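Local coordinates for protein succinate dehydrogenase subunit A (Mycolicibacterium smegmatis, PDB 7D6V) that probably oxidises succinate as the FAD-carrying flavoprotein subunit of a membrane-bound succinate dehydrogenase that passes electrons to quinone, at residues A16-E29 and I141-D155. Numbering follows the deposited sequence.
Sequences AGGAGLRAVIEARE and IRTLQQKIVSLQQED. With FAD (flavin-adenine dinucleotide), chain D.
L21 and L144 meet where the two helices pack, each a knob in a four-residue hole of the other helix. CD1 of L21 lies 3.7 Å from CB of L144, inside a socket completed by I141, Q145 and I148. In return L144 spreads its methyls: CD1 rests 3.6 Å from the backbone O of G18, while CD2 reaches CD1 of I25. One turn on, I25 is a third knob, among L144, K147, I148 and L151. With CG1 anti to the carbonyl carbon (chi1 -64°) and CD1 nearly extended beyond it, I25 places CD1 3.7 Å from CG of K147. CD1 of I148 fits between V24 and I25, 3.6 Å from CG1 of V24. The helix axes cross at 28° and approach to 9.6 Å.

The helix 18-29 follows strand 11-14 of a parallel sheet as the first beta-alpha unit of a Rossmann-type dinucleotide-binding fold, G17 and G20 fitting its GxGxxG pattern. At its start, A16 N donates to O3B of FAD at 3.2 Å, and A19 N makes a weak bond to phosphate oxygen O1P. The helix N-terminus thus points at the pyrophosphate, where its dipole would probably favour the negative charge.

At the far end, R28 NH2 and D155 OD1 form a salt bridge, modelled at 2.5 Å, too short to take literally at this resolution. D155 meets the guanidinium edge, the two planes 82° apart. CB of L151 lies 4.1 Å above the guanidinium plane, offset toward the rim, with CD2 also over a face. V24, R28 and I148 all touch I166 of strand 166-169, and R22 turns to a salt bridge with E100. Q145, Q146 and Q153 hydrogen-bond to the neighbouring iron-sulfur subunit, placing helix 141-155 between the FAD-binding helix and that chain.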
loop_
_atom_site.group_PDB
_atom_site.type_symbol
_atom_site.label_atom_id
_atom_site.label_comp_id
_atom_site.label_asym_id
_atom_site.label_seq_id
_atom_site.Cartn_x
_atom_site.Cartn_y
_atom_site.Cartn_z
ATOM N N ALA A 16 13.228 -9.547 2.851
ATOM C CA ALA A 16 11.902 -10.096 2.595
ATOM C C ALA A 16 11.238 -9.254 1.516
ATOM O O ALA A 16 10.420 -8.380 1.797
ATOM C CB ALA A 16 11.078 -10.126 3.867
ATOM N N GLY A 17 11.572 -9.559 0.270
ATOM C CA GLY A 17 10.871 -9.036 -0.879
ATOM C C GLY A 17 10.321 -10.220 -1.636
ATOM O O GLY A 17 10.170 -11.297 -1.053
ATOM N N GLY A 18 10.042 -10.062 -2.928
ATOM C CA GLY A 18 9.582 -11.203 -3.699
ATOM C C GLY A 18 10.597 -12.331 -3.707
ATOM O O GLY A 18 10.270 -13.481 -3.394
ATOM N N ALA A 19 11.852 -12.003 -4.017
ATOM C CA ALA A 19 12.890 -13.023 -4.113
ATOM C C ALA A 19 13.131 -13.690 -2.767
ATOM O O ALA A 19 13.169 -14.922 -2.667
ATOM C CB ALA A 19 14.178 -12.403 -4.649
ATOM N N GLY A 20 13.270 -12.886 -1.713
ATOM C CA GLY A 20 13.557 -13.443 -0.404
ATOM C C GLY A 20 12.429 -14.304 0.128
ATOM O O GLY A 20 12.666 -15.395 0.650
ATOM N N LEU A 21 11.188 -13.835 -0.003
ATOM C CA LEU A 21 10.064 -14.612 0.505
ATOM C C LEU A 21 9.863 -15.893 -0.294
ATOM O O LEU A 21 9.557 -16.946 0.283
ATOM C CB LEU A 21 8.799 -13.758 0.511
ATOM C CG LEU A 21 8.835 -12.612 1.525
ATOM C CD1 LEU A 21 7.488 -11.934 1.645
ATOM C CD2 LEU A 21 9.299 -13.118 2.876
ATOM N N ARG A 22 10.039 -15.839 -1.618
ATOM C CA ARG A 22 9.931 -17.056 -2.413
ATOM C C ARG A 22 11.015 -18.057 -2.030
ATOM O O ARG A 22 10.756 -19.266 -1.940
ATOM C CB ARG A 22 10.002 -16.713 -3.901
ATOM C CG ARG A 22 9.487 -17.804 -4.820
ATOM C CD ARG A 22 8.147 -18.322 -4.347
ATOM N NE ARG A 22 7.729 -19.518 -5.070
ATOM C CZ ARG A 22 8.005 -20.758 -4.688
ATOM N NH1 ARG A 22 7.580 -21.783 -5.408
ATOM N NH2 ARG A 22 8.707 -20.976 -3.588
ATOM N N ALA A 23 12.235 -17.568 -1.783
ATOM C CA ALA A 23 13.312 -18.446 -1.337
ATOM C C ALA A 23 12.995 -19.076 0.011
ATOM O O ALA A 23 13.287 -20.254 0.238
ATOM C CB ALA A 23 14.626 -17.670 -1.267
ATOM N N VAL A 24 12.414 -18.298 0.925
ATOM C CA VAL A 24 12.053 -18.829 2.238
ATOM C C VAL A 24 11.018 -19.935 2.098
ATOM O O VAL A 24 11.122 -20.995 2.730
ATOM C CB VAL A 24 11.550 -17.700 3.152
ATOM C CG1 VAL A 24 11.023 -18.271 4.452
ATOM C CG2 VAL A 24 12.660 -16.718 3.412
ATOM N N ILE A 25 9.999 -19.703 1.268
ATOM C CA ILE A 25 8.966 -20.714 1.059
ATOM C C ILE A 25 9.575 -21.988 0.487
ATOM O O ILE A 25 9.282 -23.098 0.947
ATOM C CB ILE A 25 7.850 -20.161 0.154
ATOM C CG1 ILE A 25 7.140 -18.998 0.841
ATOM C CG2 ILE A 25 6.858 -21.250 -0.198
ATOM C CD1 ILE A 25 6.302 -18.163 -0.083
ATOM N N GLU A 26 10.454 -21.846 -0.507
ATOM C CA GLU A 26 11.063 -23.022 -1.122
ATOM C C GLU A 26 11.937 -23.786 -0.133
ATOM O O GLU A 26 11.885 -25.024 -0.068
ATOM C CB GLU A 26 11.875 -22.604 -2.346
ATOM C CG GLU A 26 12.621 -23.736 -3.019
ATOM C CD GLU A 26 11.708 -24.681 -3.771
ATOM O OE1 GLU A 26 10.505 -24.376 -3.904
ATOM O OE2 GLU A 26 12.196 -25.732 -4.231
ATOM N N ALA A 27 12.746 -23.067 0.649
ATOM C CA ALA A 27 13.627 -23.721 1.609
ATOM C C ALA A 27 12.830 -24.442 2.687
ATOM O O ALA A 27 13.217 -25.530 3.128
ATOM C CB ALA A 27 14.575 -22.698 2.232
ATOM N N ARG A 28 11.720 -23.850 3.133
ATOM C CA ARG A 28 10.864 -24.545 4.089
ATOM C C ARG A 28 10.237 -25.784 3.465
ATOM O O ARG A 28 10.096 -26.815 4.131
ATOM C CB ARG A 28 9.781 -23.609 4.618
ATOM C CG ARG A 28 9.066 -24.137 5.855
ATOM C CD ARG A 28 7.748 -24.787 5.487
ATOM N NE ARG A 28 6.914 -25.071 6.649
ATOM C CZ ARG A 28 5.808 -25.807 6.603
ATOM N NH1 ARG A 28 5.415 -26.336 5.454
ATOM N NH2 ARG A 28 5.098 -26.016 7.702
ATOM N N GLU A 29 9.845 -25.702 2.191
ATOM C CA GLU A 29 9.264 -26.867 1.531
ATOM C C GLU A 29 10.264 -28.013 1.461
ATOM O O GLU A 29 9.902 -29.176 1.669
ATOM C CB GLU A 29 8.777 -26.504 0.129
ATOM C CG GLU A 29 7.615 -25.525 0.097
ATOM C CD GLU A 29 6.335 -26.093 0.673
ATOM O OE1 GLU A 29 6.114 -27.316 0.556
ATOM O OE2 GLU A 29 5.546 -25.309 1.241
ATOM N N ILE A 141 3.751 -9.230 -2.831
ATOM C CA ILE A 141 4.390 -9.272 -1.520
ATOM C C ILE A 141 3.387 -9.660 -0.436
ATOM O O ILE A 141 3.722 -10.403 0.494
ATOM C CB ILE A 141 5.101 -7.937 -1.223
ATOM C CG1 ILE A 141 6.075 -8.098 -0.054
ATOM C CG2 ILE A 141 4.108 -6.823 -0.962
ATOM C CD1 ILE A 141 7.089 -6.989 0.050
ATOM N N ARG A 142 2.137 -9.189 -0.545
ATOM C CA ARG A 142 1.106 -9.604 0.399
ATOM C C ARG A 142 0.877 -11.103 0.325
ATOM O O ARG A 142 0.770 -11.775 1.356
ATOM C CB ARG A 142 -0.204 -8.876 0.108
ATOM C CG ARG A 142 -0.373 -7.554 0.804
ATOM C CD ARG A 142 -0.467 -7.666 2.313
ATOM N NE ARG A 142 -0.310 -6.338 2.893
ATOM C CZ ARG A 142 0.862 -5.742 3.067
ATOM N NH1 ARG A 142 1.978 -6.366 2.731
ATOM N NH2 ARG A 142 0.921 -4.528 3.583
ATOM N N THR A 143 0.791 -11.642 -0.893
ATOM C CA THR A 143 0.553 -13.068 -1.058
ATOM C C THR A 143 1.688 -13.884 -0.459
ATOM O O THR A 143 1.449 -14.873 0.240
ATOM C CB THR A 143 0.377 -13.390 -2.540
ATOM O OG1 THR A 143 -0.540 -12.457 -3.119
ATOM C CG2 THR A 143 -0.173 -14.776 -2.718
ATOM N N LEU A 144 2.933 -13.472 -0.706
ATOM C CA LEU A 144 4.067 -14.212 -0.160
ATOM C C LEU A 144 4.101 -14.145 1.365
ATOM O O LEU A 144 4.340 -15.162 2.031
ATOM C CB LEU A 144 5.366 -13.683 -0.757
ATOM C CG LEU A 144 5.555 -13.974 -2.245
ATOM C CD1 LEU A 144 6.768 -13.244 -2.776
ATOM C CD2 LEU A 144 5.679 -15.463 -2.490
ATOM N N GLN A 145 3.856 -12.964 1.936
ATOM C CA GLN A 145 3.863 -12.824 3.390
ATOM C C GLN A 145 2.758 -13.657 4.036
ATOM O O GLN A 145 2.981 -14.322 5.059
ATOM C CB GLN A 145 3.727 -11.347 3.752
ATOM C CG GLN A 145 3.226 -11.057 5.145
ATOM C CD GLN A 145 2.816 -9.612 5.307
ATOM O OE1 GLN A 145 2.718 -8.873 4.331
ATOM N NE2 GLN A 145 2.579 -9.198 6.542
ATOM N N GLN A 146 1.565 -13.652 3.443
ATOM C CA GLN A 146 0.473 -14.447 3.988
ATOM C C GLN A 146 0.719 -15.939 3.809
ATOM O O GLN A 146 0.281 -16.740 4.639
ATOM C CB GLN A 146 -0.843 -14.025 3.344
ATOM C CG GLN A 146 -1.314 -12.661 3.806
ATOM C CD GLN A 146 -2.336 -12.049 2.880
ATOM O OE1 GLN A 146 -2.616 -12.580 1.809
ATOM N NE2 GLN A 146 -2.894 -10.920 3.286
ATOM N N LYS A 147 1.430 -16.332 2.750
ATOM C CA LYS A 147 1.822 -17.729 2.605
ATOM C C LYS A 147 2.807 -18.138 3.694
ATOM O O LYS A 147 2.731 -19.252 4.224
ATOM C CB LYS A 147 2.414 -17.958 1.216
ATOM C CG LYS A 147 2.941 -19.356 0.979
ATOM C CD LYS A 147 1.841 -20.388 1.090
ATOM C CE LYS A 147 2.371 -21.773 0.786
ATOM N NZ LYS A 147 1.365 -22.826 1.066
ATOM N N ILE A 148 3.735 -17.244 4.045
ATOM C CA ILE A 148 4.635 -17.509 5.169
ATOM C C ILE A 148 3.840 -17.695 6.455
ATOM O O ILE A 148 4.106 -18.610 7.249
ATOM C CB ILE A 148 5.666 -16.373 5.313
ATOM C CG1 ILE A 148 6.508 -16.230 4.047
ATOM C CG2 ILE A 148 6.548 -16.601 6.531
ATOM C CD1 ILE A 148 7.618 -17.226 3.944
ATOM N N VAL A 149 2.860 -16.820 6.687
ATOM C CA VAL A 149 2.058 -16.915 7.905
ATOM C C VAL A 149 1.268 -18.220 7.928
ATOM O O VAL A 149 1.132 -18.864 8.974
ATOM C CB VAL A 149 1.142 -15.685 8.037
ATOM C CG1 VAL A 149 0.113 -15.901 9.129
ATOM C CG2 VAL A 149 1.970 -14.452 8.327
ATOM N N SER A 150 0.744 -18.634 6.773
ATOM C CA SER A 150 0.050 -19.914 6.679
ATOM C C SER A 150 0.980 -21.076 7.007
ATOM O O SER A 150 0.593 -22.019 7.714
ATOM C CB SER A 150 -0.534 -20.077 5.278
ATOM O OG SER A 150 -1.193 -21.319 5.133
ATOM N N LEU A 151 2.208 -21.032 6.492
ATOM C CA LEU A 151 3.155 -22.108 6.755
ATOM C C LEU A 151 3.489 -22.197 8.237
ATOM O O LEU A 151 3.585 -23.295 8.796
ATOM C CB LEU A 151 4.418 -21.905 5.921
ATOM C CG LEU A 151 4.252 -22.181 4.426
ATOM C CD1 LEU A 151 5.502 -21.796 3.659
ATOM C CD2 LEU A 151 3.905 -23.633 4.187
ATOM N N GLN A 152 3.648 -21.053 8.903
ATOM C CA GLN A 152 3.916 -21.143 10.333
ATOM C C GLN A 152 2.673 -21.485 11.147
ATOM O O GLN A 152 2.807 -22.023 12.246
ATOM C CB GLN A 152 4.568 -19.867 10.870
ATOM C CG GLN A 152 4.030 -18.561 10.382
ATOM C CD GLN A 152 4.986 -17.424 10.680
ATOM O OE1 GLN A 152 6.147 -17.650 11.013
ATOM N NE2 GLN A 152 4.502 -16.196 10.564
ATOM N N GLN A 153 1.470 -21.230 10.629
ATOM C CA GLN A 153 0.274 -21.784 11.262
ATOM C C GLN A 153 0.271 -23.308 11.194
ATOM O O GLN A 153 -0.090 -23.987 12.165
ATOM C CB GLN A 153 -0.985 -21.217 10.608
ATOM C CG GLN A 153 -1.338 -19.817 11.055
ATOM C CD GLN A 153 -2.363 -19.163 10.157
ATOM O OE1 GLN A 153 -2.638 -19.640 9.060
ATOM N NE2 GLN A 153 -2.935 -18.061 10.619
ATOM N N GLU A 154 0.670 -23.864 10.047
ATOM C CA GLU A 154 0.816 -25.315 9.945
ATOM C C GLU A 154 1.877 -25.829 10.911
ATOM O O GLU A 154 1.710 -26.888 11.530
ATOM C CB GLU A 154 1.167 -25.718 8.513
ATOM C CG GLU A 154 0.194 -25.234 7.460
ATOM C CD GLU A 154 0.742 -25.387 6.054
ATOM O OE1 GLU A 154 1.384 -26.420 5.776
ATOM O OE2 GLU A 154 0.536 -24.472 5.229
ATOM N N ASP A 155 2.984 -25.096 11.039
ATOM C CA ASP A 155 4.018 -25.474 11.999
ATOM C C ASP A 155 3.485 -25.442 13.424
ATOM O O ASP A 155 3.834 -26.296 14.243
ATOM C CB ASP A 155 5.228 -24.550 11.866
ATOM C CG ASP A 155 5.999 -24.780 10.587
ATOM O OD1 ASP A 155 5.943 -25.905 10.052
ATOM O OD2 ASP A 155 6.663 -23.834 10.116
HETATM P PA FAD D . 13.168 -5.787 -2.348
HETATM O O1A FAD D . 11.911 -6.516 -2.054
HETATM O O2A FAD D . 13.102 -4.447 -2.973
HETATM O O5B FAD D . 13.932 -5.596 -0.959
HETATM C C5B FAD D . 15.006 -6.413 -0.531
HETATM C C4B FAD D . 14.857 -6.729 0.947
HETATM O O4B FAD D . 16.136 -6.877 1.553
HETATM C C3B FAD D . 14.156 -5.656 1.745
HETATM O O3B FAD D . 13.247 -6.310 2.617
HETATM C C2B FAD D . 15.243 -5.031 2.579
HETATM O O2B FAD D . 14.764 -4.523 3.817
HETATM C C1B FAD D . 16.164 -6.195 2.797
HETATM N N9A FAD D . 17.527 -5.744 3.116
HETATM C C8A FAD D . 18.300 -4.956 2.369
HETATM N N7A FAD D . 19.488 -4.751 2.964
HETATM C C5A FAD D . 19.481 -5.419 4.122
HETATM C C6A FAD D . 20.411 -5.632 5.240
HETATM N N6A FAD D . 21.632 -5.076 5.249
HETATM N N1A FAD D . 20.003 -6.402 6.255
HETATM C C2A FAD D . 18.797 -6.976 6.274
HETATM N N3A FAD D . 17.906 -6.825 5.297
HETATM C C4A FAD D . 18.185 -6.074 4.215
HETATM N N1 FAD D . 9.682 -3.970 -11.770
HETATM C C2 FAD D . 8.750 -4.438 -12.622
HETATM O O2 FAD D . 8.952 -5.520 -13.181
HETATM N N3 FAD D . 7.616 -3.792 -12.896
HETATM C C4 FAD D . 7.327 -2.622 -12.342
HETATM O O4 FAD D . 6.268 -2.040 -12.610
HETATM C C4X FAD D . 8.288 -2.028 -11.399
HETATM N N5 FAD D . 8.056 -0.849 -10.802
HETATM C C5X FAD D . 8.952 -0.339 -9.943
HETATM C C6 FAD D . 8.695 0.878 -9.334
HETATM C C7 FAD D . 9.613 1.414 -8.451
HETATM C C7M FAD D . 9.348 2.732 -7.787
HETATM C C8 FAD D . 10.865 0.687 -8.159
HETATM C C8M FAD D . 11.862 1.268 -7.200
HETATM C C9 FAD D . 11.126 -0.530 -8.760
HETATM C C9A FAD D . 10.211 -1.064 -9.643
HETATM N N10 FAD D . 10.473 -2.292 -10.255
HETATM C C10 FAD D . 9.517 -2.797 -11.140
HETATM C "C1'" FAD D . 11.696 -3.033 -9.968
HETATM C "C2'" FAD D . 11.377 -4.189 -9.026
HETATM O "O2'" FAD D . 10.373 -3.799 -8.092
HETATM C "C3'" FAD D . 12.583 -4.626 -8.216
HETATM O "O3'" FAD D . 13.557 -5.157 -9.104
HETATM C "C4'" FAD D . 12.196 -5.705 -7.217
HETATM O "O4'" FAD D . 11.229 -5.193 -6.311
HETATM C "C5'" FAD D . 13.379 -6.200 -6.410
HETATM O "O5'" FAD D . 12.872 -7.037 -5.382
HETATM P P FAD D . 13.809 -7.785 -4.332
HETATM O O1P FAD D . 12.985 -8.844 -3.690
HETATM O O2P FAD D . 15.083 -8.175 -4.990
HETATM O O3P FAD D . 14.174 -6.663 -3.238
#